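Local coordinates for protein putative hydrogenase (Pyrococcus furiosus, PDB 3LYU) that probably transfers electrons as a putative hydrogenase whose full-length form binds a [2Fe-2S] cluster and probably FAD, this chain being the construct's C-terminal alpha/beta domain, at residues I24-G29 and V114-D119; T48-T53 and Q93-K98; E74-N79 and K89-R94; E101-E106 and E125-Y130. All coordinates share one frame; numbering follows the deposited sequence.

Contact 1: I24-G29 and V114-D119; sequences IGAYTG and VGPVGD
Strand 20-26 ends beside strand 110-114 as a parallel pair, G25 bridged to V114 with their CA atoms 5.2 Å apart. V114 offers both its polar backbone atoms. Its N gives a hydrogen bond of 3.1 Å to I24 O, arriving above that carbonyl plane, whereas V114 O takes the N-H of A26 in its own carbonyl plane, also at 3.1 Å but straighter (166° at the hydrogen). Beyond A26 the chain makes a type II' turn closed by G29 N on A26 O. V114 CG1, between backbone N and carbonyl carbon, sits 3.3 Å from G29 O, and a CB on G29 would collide with V114 O, so the close approach suits a residue without a side chain. Y27 has a positive phi (55°), uncommon for a residue with a side chain. CD1 of Y27 touches P116 CD at 3.8 Å, and the in-plane edge of the ring, at CE1, meets D119 OD2 at 3.8 Å. An alanine in place of Y27 would remove this ring and would probably loosen the packing around P116 and D119. The other D119 oxygen, OD1, hydrogen-bonds to S92 OG. The Y27 ring lies against M88 and V91 of helix 84-104, V114 faces E32 and V33 of helix 29-42, and T28 of the second subunit touches Y27 and P116.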
loop_
_atom_site.group_PDB
_atom_site.type_symbol
_atom_site.label_atom_id
_atom_site.label_comp_id
_atom_site.label_asym_id
_atom_site.label_seq_id
_atom_site.Cartn_x
_atom_site.Cartn_y
_atom_site.Cartn_z
ATOM N N ILE B 24 -22.639 3.954 -0.119
ATOM C CA ILE B 24 -23.054 4.638 -1.346
ATOM C C ILE B 24 -22.459 4.046 -2.629
ATOM O O ILE B 24 -21.287 3.668 -2.675
ATOM C CB ILE B 24 -22.668 6.119 -1.286
ATOM C CG1 ILE B 24 -23.205 6.732 -0.005
ATOM C CG2 ILE B 24 -23.234 6.851 -2.475
ATOM C CD1 ILE B 24 -22.744 8.126 0.213
ATOM N N GLY B 25 -23.280 3.970 -3.669
ATOM C CA GLY B 25 -22.821 3.443 -4.937
ATOM C C GLY B 25 -23.335 4.332 -6.038
ATOM O O GLY B 25 -24.539 4.446 -6.228
ATOM N N ALA B 26 -22.429 4.987 -6.753
ATOM C CA ALA B 26 -22.827 5.862 -7.847
ATOM C C ALA B 26 -22.756 5.106 -9.170
ATOM O O ALA B 26 -21.806 4.373 -9.432
ATOM C CB ALA B 26 -21.929 7.078 -7.889
ATOM N N TYR B 27 -23.772 5.283 -10.002
ATOM C CA TYR B 27 -23.816 4.619 -11.297
ATOM C C TYR B 27 -23.658 3.108 -11.104
ATOM O O TYR B 27 -24.328 2.530 -10.258
ATOM C CB TYR B 27 -22.718 5.178 -12.233
ATOM C CG TYR B 27 -22.785 6.683 -12.492
ATOM C CD1 TYR B 27 -21.934 7.569 -11.829
ATOM C CD2 TYR B 27 -23.721 7.219 -13.385
ATOM C CE1 TYR B 27 -22.015 8.947 -12.042
ATOM C CE2 TYR B 27 -23.810 8.599 -13.605
ATOM C CZ TYR B 27 -22.956 9.458 -12.932
ATOM O OH TYR B 27 -23.046 10.824 -13.143
ATOM N N THR B 28 -22.773 2.473 -11.868
ATOM C CA THR B 28 -22.578 1.027 -11.754
ATOM C C THR B 28 -21.763 0.671 -10.517
ATOM O O THR B 28 -21.534 -0.508 -10.224
ATOM C CB THR B 28 -21.868 0.429 -13.006
ATOM O OG1 THR B 28 -20.496 0.842 -13.029
ATOM C CG2 THR B 28 -22.547 0.903 -14.279
ATOM N N GLY B 29 -21.332 1.696 -9.792
ATOM C CA GLY B 29 -20.551 1.463 -8.596
ATOM C C GLY B 29 -21.334 0.641 -7.592
ATOM O O GLY B 29 -20.736 0.015 -6.718
ATOM N N VAL B 114 -18.295 4.129 -3.487
ATOM C CA VAL B 114 -17.636 3.654 -4.693
ATOM C C VAL B 114 -18.330 4.308 -5.904
ATOM O O VAL B 114 -19.516 4.133 -6.127
ATOM C CB VAL B 114 -17.661 2.087 -4.779
ATOM C CG1 VAL B 114 -19.006 1.561 -4.333
ATOM C CG2 VAL B 114 -17.357 1.624 -6.203
ATOM N N GLY B 115 -17.572 5.096 -6.652
ATOM C CA GLY B 115 -18.092 5.769 -7.825
ATOM C C GLY B 115 -16.990 6.632 -8.421
ATOM O O GLY B 115 -15.858 6.585 -7.933
ATOM N N PRO B 116 -17.268 7.427 -9.472
ATOM C CA PRO B 116 -16.196 8.256 -10.037
ATOM C C PRO B 116 -15.516 9.086 -8.967
ATOM O O PRO B 116 -16.154 9.501 -7.991
ATOM C CB PRO B 116 -16.907 9.103 -11.103
ATOM C CG PRO B 116 -18.368 9.007 -10.750
ATOM C CD PRO B 116 -18.526 7.606 -10.215
ATOM N N VAL B 117 -14.213 9.303 -9.150
ATOM C CA VAL B 117 -13.394 10.047 -8.196
ATOM C C VAL B 117 -13.821 11.508 -8.045
ATOM O O VAL B 117 -13.444 12.188 -7.093
ATOM C CB VAL B 117 -11.891 9.943 -8.584
ATOM C CG1 VAL B 117 -11.652 10.602 -9.922
ATOM C CG2 VAL B 117 -11.021 10.553 -7.494
ATOM N N GLY B 118 -14.634 11.977 -8.981
ATOM C CA GLY B 118 -15.109 13.348 -8.923
ATOM C C GLY B 118 -16.289 13.500 -7.985
ATOM O O GLY B 118 -16.546 14.580 -7.457
ATOM N N ASP B 119 -17.017 12.408 -7.790
ATOM C CA ASP B 119 -18.166 12.402 -6.903
ATOM C C ASP B 119 -17.697 12.015 -5.519
ATOM O O ASP B 119 -18.307 12.408 -4.526
ATOM C CB ASP B 119 -19.219 11.403 -7.379
ATOM C CG ASP B 119 -19.876 11.831 -8.659
ATOM O OD1 ASP B 119 -20.388 12.963 -8.702
ATOM O OD2 ASP B 119 -19.884 11.044 -9.621
#

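Contact 2: T48-T53 and Q93-K98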
loop_
_atom_site.group_PDB
_atom_site.type_symbol
_atom_site.label_atom_id
_atom_site.label_comp_id
_atom_site.label_asym_id
_atom_site.label_seq_id
_atom_site.Cartn_x
_atom_site.Cartn_y
_atom_site.Cartn_z
ATOM N N THR B 48 -27.331 1.154 5.392
ATOM C CA THR B 48 -28.403 1.638 4.534
ATOM C C THR B 48 -27.650 2.064 3.277
ATOM O O THR B 48 -26.724 2.886 3.344
ATOM C CB THR B 48 -29.118 2.857 5.131
ATOM O OG1 THR B 48 -28.326 4.023 4.904
ATOM C CG2 THR B 48 -29.322 2.685 6.633
ATOM N N THR B 49 -28.024 1.489 2.139
ATOM C CA THR B 49 -27.341 1.804 0.896
ATOM C C THR B 49 -28.027 2.874 0.085
ATOM O O THR B 49 -29.249 3.018 0.112
ATOM C CB THR B 49 -27.178 0.553 -0.013
ATOM O OG1 THR B 49 -28.465 0.004 -0.315
ATOM C CG2 THR B 49 -26.315 -0.501 0.667
ATOM N N LEU B 50 -27.234 3.635 -0.646
ATOM C CA LEU B 50 -27.786 4.681 -1.481
ATOM C C LEU B 50 -27.255 4.494 -2.890
ATOM O O LEU B 50 -26.049 4.410 -3.089
ATOM C CB LEU B 50 -27.384 6.060 -0.943
ATOM C CG LEU B 50 -27.575 7.245 -1.905
ATOM C CD1 LEU B 50 -29.048 7.455 -2.180
ATOM C CD2 LEU B 50 -26.952 8.499 -1.321
ATOM N N HIS B 51 -28.150 4.402 -3.862
ATOM C CA HIS B 51 -27.724 4.250 -5.241
ATOM C C HIS B 51 -28.180 5.465 -6.024
ATOM O O HIS B 51 -29.387 5.671 -6.205
ATOM C CB HIS B 51 -28.328 2.992 -5.886
ATOM C CG HIS B 51 -27.815 2.720 -7.271
ATOM N ND1 HIS B 51 -28.485 1.922 -8.172
ATOM C CD2 HIS B 51 -26.687 3.131 -7.901
ATOM C CE1 HIS B 51 -27.795 1.853 -9.298
ATOM N NE2 HIS B 51 -26.700 2.578 -9.159
ATOM N N VAL B 52 -27.225 6.274 -6.481
ATOM C CA VAL B 52 -27.563 7.456 -7.270
ATOM C C VAL B 52 -27.096 7.191 -8.696
ATOM O O VAL B 52 -25.908 6.979 -8.951
ATOM C CB VAL B 52 -26.892 8.739 -6.714
ATOM C CG1 VAL B 52 -27.405 9.958 -7.470
ATOM C CG2 VAL B 52 -27.179 8.877 -5.220
ATOM N N THR B 53 -28.049 7.174 -9.621
ATOM C CA THR B 53 -27.739 6.915 -11.025
ATOM C C THR B 53 -28.882 7.446 -11.886
ATOM O O THR B 53 -29.791 8.082 -11.361
ATOM C CB THR B 53 -27.546 5.398 -11.267
ATOM O OG1 THR B 53 -26.969 5.189 -12.558
ATOM C CG2 THR B 53 -28.878 4.655 -11.177
ATOM N N GLN B 93 -25.212 16.556 -8.226
ATOM C CA GLN B 93 -26.038 17.407 -7.377
ATOM C C GLN B 93 -26.956 16.589 -6.471
ATOM O O GLN B 93 -26.999 16.808 -5.267
ATOM C CB GLN B 93 -26.898 18.331 -8.236
ATOM C CG GLN B 93 -26.130 19.364 -9.042
ATOM C CD GLN B 93 -25.285 20.286 -8.167
ATOM O OE1 GLN B 93 -24.159 19.942 -7.784
ATOM N NE2 GLN B 93 -25.831 21.461 -7.840
ATOM N N ARG B 94 -27.701 15.662 -7.065
ATOM C CA ARG B 94 -28.622 14.798 -6.333
ATOM C C ARG B 94 -27.872 14.016 -5.261
ATOM O O ARG B 94 -28.429 13.665 -4.222
ATOM C CB ARG B 94 -29.292 13.823 -7.305
ATOM C CG ARG B 94 -30.216 12.807 -6.656
ATOM C CD ARG B 94 -31.538 13.440 -6.226
ATOM N NE ARG B 94 -32.369 13.809 -7.368
ATOM C CZ ARG B 94 -33.077 12.949 -8.092
ATOM N NH1 ARG B 94 -33.800 13.382 -9.120
ATOM N NH2 ARG B 94 -33.078 11.658 -7.781
ATOM N N LEU B 95 -26.597 13.750 -5.530
ATOM C CA LEU B 95 -25.738 12.997 -4.620
ATOM C C LEU B 95 -25.339 13.793 -3.371
ATOM O O LEU B 95 -25.342 13.254 -2.259
ATOM C CB LEU B 95 -24.482 12.531 -5.364
ATOM C CG LEU B 95 -23.513 11.596 -4.636
ATOM C CD1 LEU B 95 -24.175 10.255 -4.349
ATOM C CD2 LEU B 95 -22.285 11.401 -5.506
ATOM N N LYS B 96 -24.990 15.063 -3.551
ATOM C CA LYS B 96 -24.602 15.904 -2.423
ATOM C C LYS B 96 -25.835 16.159 -1.573
ATOM O O LYS B 96 -25.795 16.043 -0.348
ATOM C CB LYS B 96 -24.067 17.246 -2.907
ATOM C CG LYS B 96 -23.150 17.136 -4.098
ATOM C CD LYS B 96 -22.736 18.505 -4.612
ATOM C CE LYS B 96 -21.722 19.152 -3.692
ATOM N NZ LYS B 96 -21.237 20.428 -4.280
ATOM N N GLU B 97 -26.931 16.502 -2.246
ATOM C CA GLU B 97 -28.197 16.800 -1.585
ATOM C C GLU B 97 -28.721 15.673 -0.699
ATOM O O GLU B 97 -29.086 15.916 0.449
ATOM C CB GLU B 97 -29.263 17.172 -2.629
ATOM C CG GLU B 97 -28.861 18.329 -3.552
ATOM C CD GLU B 97 -29.943 18.709 -4.550
ATOM O OE1 GLU B 97 -30.470 17.806 -5.237
ATOM O OE2 GLU B 97 -30.258 19.912 -4.656
ATOM N N LYS B 98 -28.758 14.449 -1.222
ATOM C CA LYS B 98 -29.261 13.308 -0.455
ATOM C C LYS B 98 -28.380 12.947 0.734
ATOM O O LYS B 98 -28.883 12.575 1.796
ATOM C CB LYS B 98 -29.429 12.079 -1.354
ATOM C CG LYS B 98 -30.827 11.441 -1.282
ATOM C CD LYS B 98 -31.320 11.279 0.156
ATOM C CE LYS B 98 -32.588 10.450 0.238
ATOM N NZ LYS B 98 -33.674 10.995 -0.617
#
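Strand 48-53 and helix 93-98 run nearly antiparallel, with 155° between their directions and 8.9 Å between their axes at closest approach. V52, whose CB points at the helix, can be followed atom by atom. CB itself lies 3.9 Å from L95 CD1. From there the side chain forks. CG1, anti to the backbone N (chi1 -173°), reaches R94 CG at 4.1 Å, so it meets the aliphatic part of the arginine and not its charged end. CG2, anti to the carbonyl carbon, runs the other way into L95 CD1 at 3.4 Å, shorter than usual carbon contact and thus the tightest spot here. L95 starts off to the side of the strand, but with CG anti to the backbone N its CD1 methyl is brought across to V52, the two side chains crossing obliquely. The same methyl stands 4.5 Å from L50 CD2, a looser touch. Two residues back along the strand from V52, L50 also points toward the helix, and its CD2 lies 4.4 Å from K98 CB. H51, between them, points away, and its NE2 hydrogen-bonds to Y27 O. The polar ends of R94 and K98 leave this interface and find their partner in E74 of the neighbouring strand, R94 through NH2 and K98 through NZ. With no hydrogen bond between strand and helix, cohesion here rests on methyl and methylene contacts: apolar packing of a helix against its parallel sheet in an alpha/beta fold, with the R94 and K98 charges paired to E74 at the edge.

Contact 3: E74-N79 and K89-R94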
loop_
_atom_site.group_PDB
_atom_site.type_symbol
_atom_site.label_atom_id
_atom_site.label_comp_id
_atom_site.label_asym_id
_atom_site.label_seq_id
_atom_site.Cartn_x
_atom_site.Cartn_y
_atom_site.Cartn_z
ATOM N N GLU B 74 -32.049 6.929 -5.963
ATOM C CA GLU B 74 -32.347 8.271 -6.451
ATOM C C GLU B 74 -32.114 8.299 -7.960
ATOM O O GLU B 74 -31.007 8.598 -8.409
ATOM C CB GLU B 74 -31.435 9.295 -5.775
ATOM C CG GLU B 74 -31.761 9.547 -4.331
ATOM C CD GLU B 74 -33.173 10.080 -4.145
ATOM O OE1 GLU B 74 -33.557 11.017 -4.882
ATOM O OE2 GLU B 74 -33.893 9.573 -3.257
ATOM N N PRO B 75 -33.155 7.984 -8.765
ATOM C CA PRO B 75 -33.050 7.971 -10.232
ATOM C C PRO B 75 -33.135 9.360 -10.853
ATOM O O PRO B 75 -34.171 10.017 -10.801
ATOM C CB PRO B 75 -34.215 7.081 -10.649
ATOM C CG PRO B 75 -35.262 7.477 -9.671
ATOM C CD PRO B 75 -34.502 7.554 -8.341
ATOM N N VAL B 76 -32.030 9.802 -11.433
ATOM C CA VAL B 76 -31.974 11.099 -12.069
ATOM C C VAL B 76 -32.317 10.888 -13.553
ATOM O O VAL B 76 -31.813 9.957 -14.193
ATOM C CB VAL B 76 -30.563 11.708 -11.909
ATOM C CG1 VAL B 76 -30.547 13.137 -12.417
ATOM C CG2 VAL B 76 -30.144 11.663 -10.449
ATOM N N PRO B 77 -33.203 11.735 -14.111
ATOM C CA PRO B 77 -33.628 11.656 -15.515
ATOM C C PRO B 77 -32.499 11.922 -16.511
ATOM O O PRO B 77 -31.826 12.954 -16.448
ATOM C CB PRO B 77 -34.727 12.705 -15.591
ATOM C CG PRO B 77 -34.255 13.737 -14.607
ATOM C CD PRO B 77 -33.834 12.888 -13.440
ATOM N N LEU B 78 -32.303 10.992 -17.440
ATOM C CA LEU B 78 -31.245 11.131 -18.433
ATOM C C LEU B 78 -31.690 11.991 -19.607
ATOM O O LEU B 78 -32.289 11.482 -20.551
ATOM C CB LEU B 78 -30.811 9.748 -18.948
ATOM C CG LEU B 78 -29.388 9.583 -19.509
ATOM C CD1 LEU B 78 -29.215 8.153 -19.989
ATOM C CD2 LEU B 78 -29.123 10.554 -20.645
ATOM N N ASN B 79 -31.400 13.290 -19.545
ATOM C CA ASN B 79 -31.749 14.216 -20.621
ATOM C C ASN B 79 -30.814 14.008 -21.833
ATOM O O ASN B 79 -29.634 14.377 -21.795
ATOM C CB ASN B 79 -31.636 15.660 -20.125
ATOM C CG ASN B 79 -32.135 16.667 -21.149
ATOM O OD1 ASN B 79 -31.956 17.883 -20.991
ATOM N ND2 ASN B 79 -32.776 16.163 -22.210
ATOM N N LYS B 89 -23.697 16.126 -14.042
ATOM C CA LYS B 89 -23.744 17.253 -13.122
ATOM C C LYS B 89 -25.001 17.149 -12.259
ATOM O O LYS B 89 -24.999 17.533 -11.088
ATOM C CB LYS B 89 -23.739 18.554 -13.923
ATOM C CG LYS B 89 -23.568 19.827 -13.114
ATOM C CD LYS B 89 -22.166 19.980 -12.554
ATOM C CE LYS B 89 -21.950 19.100 -11.328
ATOM N NZ LYS B 89 -20.575 19.245 -10.758
ATOM N N ASN B 90 -26.067 16.606 -12.845
ATOM C CA ASN B 90 -27.326 16.432 -12.138
ATOM C C ASN B 90 -27.219 15.322 -11.112
ATOM O O ASN B 90 -27.781 15.419 -10.023
ATOM C CB ASN B 90 -28.461 16.105 -13.109
ATOM C CG ASN B 90 -28.736 17.229 -14.100
ATOM O OD1 ASN B 90 -28.714 18.410 -13.747
ATOM N ND2 ASN B 90 -29.018 16.861 -15.344
ATOM N N VAL B 91 -26.508 14.258 -11.469
ATOM C CA VAL B 91 -26.321 13.134 -10.556
ATOM C C VAL B 91 -25.413 13.573 -9.414
ATOM O O VAL B 91 -25.611 13.181 -8.267
ATOM C CB VAL B 91 -25.677 11.921 -11.253
ATOM C CG1 VAL B 91 -25.511 10.799 -10.259
ATOM C CG2 VAL B 91 -26.544 11.455 -12.408
ATOM N N SER B 92 -24.411 14.381 -9.740
ATOM C CA SER B 92 -23.499 14.898 -8.731
ATOM C C SER B 92 -24.283 15.750 -7.726
ATOM O O SER B 92 -24.051 15.679 -6.523
ATOM C CB SER B 92 -22.414 15.750 -9.387
ATOM O OG SER B 92 -21.560 14.981 -10.207
ATOM N N GLN B 93 -25.212 16.556 -8.226
ATOM C CA GLN B 93 -26.038 17.407 -7.377
ATOM C C GLN B 93 -26.956 16.589 -6.471
ATOM O O GLN B 93 -26.999 16.808 -5.267
ATOM C CB GLN B 93 -26.898 18.331 -8.236
ATOM C CG GLN B 93 -26.130 19.364 -9.042
ATOM C CD GLN B 93 -25.285 20.286 -8.167
ATOM O OE1 GLN B 93 -24.159 19.942 -7.784
ATOM N NE2 GLN B 93 -25.831 21.461 -7.840
ATOM N N ARG B 94 -27.701 15.662 -7.065
ATOM C CA ARG B 94 -28.622 14.798 -6.333
ATOM C C ARG B 94 -27.872 14.016 -5.261
ATOM O O ARG B 94 -28.429 13.665 -4.222
ATOM C CB ARG B 94 -29.292 13.823 -7.305
ATOM C CG ARG B 94 -30.216 12.807 -6.656
ATOM C CD ARG B 94 -31.538 13.440 -6.226
ATOM N NE ARG B 94 -32.369 13.809 -7.368
ATOM C CZ ARG B 94 -33.077 12.949 -8.092
ATOM N NH1 ARG B 94 -33.800 13.382 -9.120
ATOM N NH2 ARG B 94 -33.078 11.658 -7.781
#
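Strand 70-76, outermost of the sheet within this chain, and helix 84-104 form the first half of the beta-alpha-beta crossover that leads to strand 110-114; this contact joins the strand's end to the early turns of the helix, with 155° between their directions. V76 fills the middle. Its CG1 meets N90 CB at 3.7 Å, its CB comes 4.1 Å from V91 CG2, and its CG2 lies under R94, 3.9 Å from R94 CB. The R94 chain bends at chi2 and chi3 so that its guanidinium folds back over V76, CG2 standing beneath the centre of one face. P75 O lies near the edge of that group. NH2 forms a salt bridge with E74 OE1 at 3.0 Å, although its hydrogen bond is weak and bent (121°) and the two planes are 77° apart. A serine at R94 would lose the guanidinium and would probably leave V76 less covered and E74 with one cationic partner fewer. E74 keeps a second one, K98 at its OE2. On the sheet side, backbone hydrogen bonds join E74 with H51 and V76 with T53 of strand 46-54, while V91 of the helix reaches V52 and F54 of that strand.

Contact 4: E101-E106 and E125-Y130; sequences ELLESE and EVVKEY
L103 is the bump of this contact. Its CB points from the end of helix 84-104 toward helix 117-130, and the isobutyl group enters a hollow lined by V126, V127 and Y130. The CD2 methyl goes deepest: it lies 3.9 Å from V126 O, 4.1 Å from V126 CG1 and 4.1 Å from V127 CA, so it touches backbone and branches of two successive residues. V127 CG2, slightly farther off, borders it as well. The Y130 ring is the wall of the hollow. L103 CB stands over one face, 3.9 Å from the ring centroid and 14° off the normal, a CH-pi contact, and it is placed toward the rim so that Y130 CD2 is its closest ring atom. With CG anti to the carbonyl carbon (chi1 -65°), Y130 reaches back across the gap toward the other helix. Its CE2 approaches E104 CA at 3.6 Å. E104 continues along the phenol tip: CG lies anti to the backbone N, the chain runs on extended, and OE1 comes to 2.7 Å from Y130 OH, its carboxylate tilted only 18° from the ring plane. R100 NH1 makes a weak hydrogen bond to that OH. The fit is therefore a leucine inserted beside an aromatic plate whose rim carries the polar groups. Helices 84-104 and 117-130 thus pack side by side near their C-terminal ends, as neighbouring helices of a Rossmann-like alpha/beta fold do.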
loop_
_atom_site.group_PDB
_atom_site.type_symbol
_atom_site.label_atom_id
_atom_site.label_comp_id
_atom_site.label_asym_id
_atom_site.label_seq_id
_atom_site.Cartn_x
_atom_site.Cartn_y
_atom_site.Cartn_z
ATOM N N GLU B 101 -28.603 15.578 3.319
ATOM C CA GLU B 101 -29.896 15.335 3.935
ATOM C C GLU B 101 -29.915 14.156 4.913
ATOM O O GLU B 101 -30.640 14.177 5.907
ATOM C CB GLU B 101 -30.932 15.112 2.834
ATOM C CG GLU B 101 -32.188 14.386 3.283
ATOM C CD GLU B 101 -33.110 14.057 2.121
ATOM O OE1 GLU B 101 -34.033 13.230 2.298
ATOM O OE2 GLU B 101 -32.914 14.632 1.028
ATOM N N LEU B 102 -29.127 13.126 4.627
ATOM C CA LEU B 102 -29.071 11.950 5.480
ATOM C C LEU B 102 -28.153 12.118 6.678
ATOM O O LEU B 102 -28.306 11.430 7.680
ATOM C CB LEU B 102 -28.615 10.742 4.674
ATOM C CG LEU B 102 -29.636 10.093 3.744
ATOM C CD1 LEU B 102 -28.915 9.069 2.879
ATOM C CD2 LEU B 102 -30.744 9.436 4.558
ATOM N N LEU B 103 -27.186 13.016 6.564
ATOM C CA LEU B 103 -26.254 13.267 7.652
ATOM C C LEU B 103 -26.816 14.339 8.569
ATOM O O LEU B 103 -26.559 14.340 9.776
ATOM C CB LEU B 103 -24.902 13.722 7.099
ATOM C CG LEU B 103 -23.926 12.635 6.654
ATOM C CD1 LEU B 103 -24.633 11.629 5.772
ATOM C CD2 LEU B 103 -22.763 13.284 5.930
ATOM N N GLU B 104 -27.582 15.254 7.979
ATOM C CA GLU B 104 -28.209 16.347 8.718
ATOM C C GLU B 104 -29.437 15.776 9.410
ATOM O O GLU B 104 -29.950 16.350 10.371
ATOM C CB GLU B 104 -28.611 17.472 7.761
ATOM C CG GLU B 104 -28.643 18.851 8.397
ATOM C CD GLU B 104 -28.693 19.970 7.360
ATOM O OE1 GLU B 104 -27.811 20.012 6.474
ATOM O OE2 GLU B 104 -29.613 20.812 7.433
ATOM N N SER B 105 -29.899 14.637 8.898
ATOM C CA SER B 105 -31.041 13.940 9.469
ATOM C C SER B 105 -30.486 13.038 10.575
ATOM O O SER B 105 -30.104 13.516 11.644
ATOM C CB SER B 105 -31.756 13.101 8.398
ATOM O OG SER B 105 -32.896 12.445 8.927
ATOM N N GLU B 106 -30.420 11.739 10.307
ATOM C CA GLU B 106 -29.907 10.775 11.277
ATOM C C GLU B 106 -28.390 10.868 11.485
ATOM O O GLU B 106 -27.710 11.681 10.848
ATOM C CB GLU B 106 -30.301 9.370 10.826
ATOM C CG GLU B 106 -30.206 9.192 9.318
ATOM C CD GLU B 106 -31.331 8.344 8.754
ATOM O OE1 GLU B 106 -31.425 7.154 9.120
ATOM O OE2 GLU B 106 -32.123 8.868 7.945
ATOM N N GLU B 125 -16.555 16.089 0.874
ATOM C CA GLU B 125 -16.698 17.435 1.414
ATOM C C GLU B 125 -17.898 17.499 2.367
ATOM O O GLU B 125 -17.848 18.144 3.418
ATOM C CB GLU B 125 -16.899 18.443 0.278
ATOM C CG GLU B 125 -15.902 18.321 -0.877
ATOM C CD GLU B 125 -14.442 18.314 -0.426
ATOM O OE1 GLU B 125 -14.072 19.154 0.430
ATOM O OE2 GLU B 125 -13.661 17.474 -0.943
ATOM N N VAL B 126 -18.977 16.827 1.982
ATOM C CA VAL B 126 -20.192 16.793 2.777
ATOM C C VAL B 126 -19.970 15.998 4.058
ATOM O O VAL B 126 -20.523 16.325 5.113
ATOM C CB VAL B 126 -21.360 16.151 1.975
ATOM C CG1 VAL B 126 -22.593 16.009 2.856
ATOM C CG2 VAL B 126 -21.681 16.996 0.771
ATOM N N VAL B 127 -19.150 14.959 3.965
ATOM C CA VAL B 127 -18.881 14.101 5.108
ATOM C C VAL B 127 -17.936 14.721 6.120
ATOM O O VAL B 127 -18.185 14.643 7.321
ATOM C CB VAL B 127 -18.321 12.741 4.652
ATOM C CG1 VAL B 127 -18.060 11.862 5.837
ATOM C CG2 VAL B 127 -19.311 12.070 3.743
ATOM N N LYS B 128 -16.854 15.330 5.643
ATOM C CA LYS B 128 -15.891 15.958 6.546
ATOM C C LYS B 128 -16.617 17.077 7.291
ATOM O O LYS B 128 -16.192 17.529 8.357
ATOM C CB LYS B 128 -14.704 16.530 5.758
ATOM C CG LYS B 128 -15.089 17.574 4.710
ATOM C CD LYS B 128 -14.158 18.795 4.742
ATOM C CE LYS B 128 -12.738 18.474 4.289
ATOM N NZ LYS B 128 -12.607 18.517 2.810
ATOM N N GLU B 129 -17.738 17.498 6.719
ATOM C CA GLU B 129 -18.561 18.558 7.275
ATOM C C GLU B 129 -19.247 18.149 8.575
ATOM O O GLU B 129 -19.440 18.975 9.465
ATOM C CB GLU B 129 -19.627 18.945 6.251
ATOM C CG GLU B 129 -20.427 20.200 6.587
ATOM C CD GLU B 129 -19.804 21.461 6.009
ATOM O OE1 GLU B 129 -18.608 21.714 6.282
ATOM O OE2 GLU B 129 -20.509 22.195 5.282
ATOM N N TYR B 130 -19.610 16.870 8.678
ATOM C CA TYR B 130 -20.316 16.348 9.854
ATOM C C TYR B 130 -19.510 15.525 10.860
ATOM O O TYR B 130 -20.057 15.066 11.862
ATOM C CB TYR B 130 -21.533 15.527 9.399
ATOM C CG TYR B 130 -22.582 16.360 8.701
ATOM C CD1 TYR B 130 -22.315 16.970 7.477
ATOM C CD2 TYR B 130 -23.821 16.591 9.295
ATOM C CE1 TYR B 130 -23.249 17.792 6.868
ATOM C CE2 TYR B 130 -24.762 17.412 8.697
ATOM C CZ TYR B 130 -24.469 18.012 7.485
ATOM O OH TYR B 130 -25.397 18.846 6.902
#

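All four contacts lie in one alpha/beta domain built on a parallel sheet of five strands, ordered 70-76, 46-54, 20-26, 110-114, 134-136, consistent with the nucleotide-binding-like domain of ferredoxin reductase relatives; contacts 1 to 3 reach the sheet and contact 4 joins two helices. Contact 1 joins the neighbouring inner strands 20-26 and 110-114; contacts 2 and 3, centres 9 Å apart, place helix 84-104 on strands 46-54 and 70-76 and share Q93 and R94. Contact 4, about 19 Å from contact 3 between centres, pairs that helix with helix 117-130, which contact 1 also enters. Along the chain contact 1 spans contacts 2 and 3 and alternates with contact 4. Helix 84-104, used by contacts 2, 3 and 4, thus touches two strands and helix 117-130.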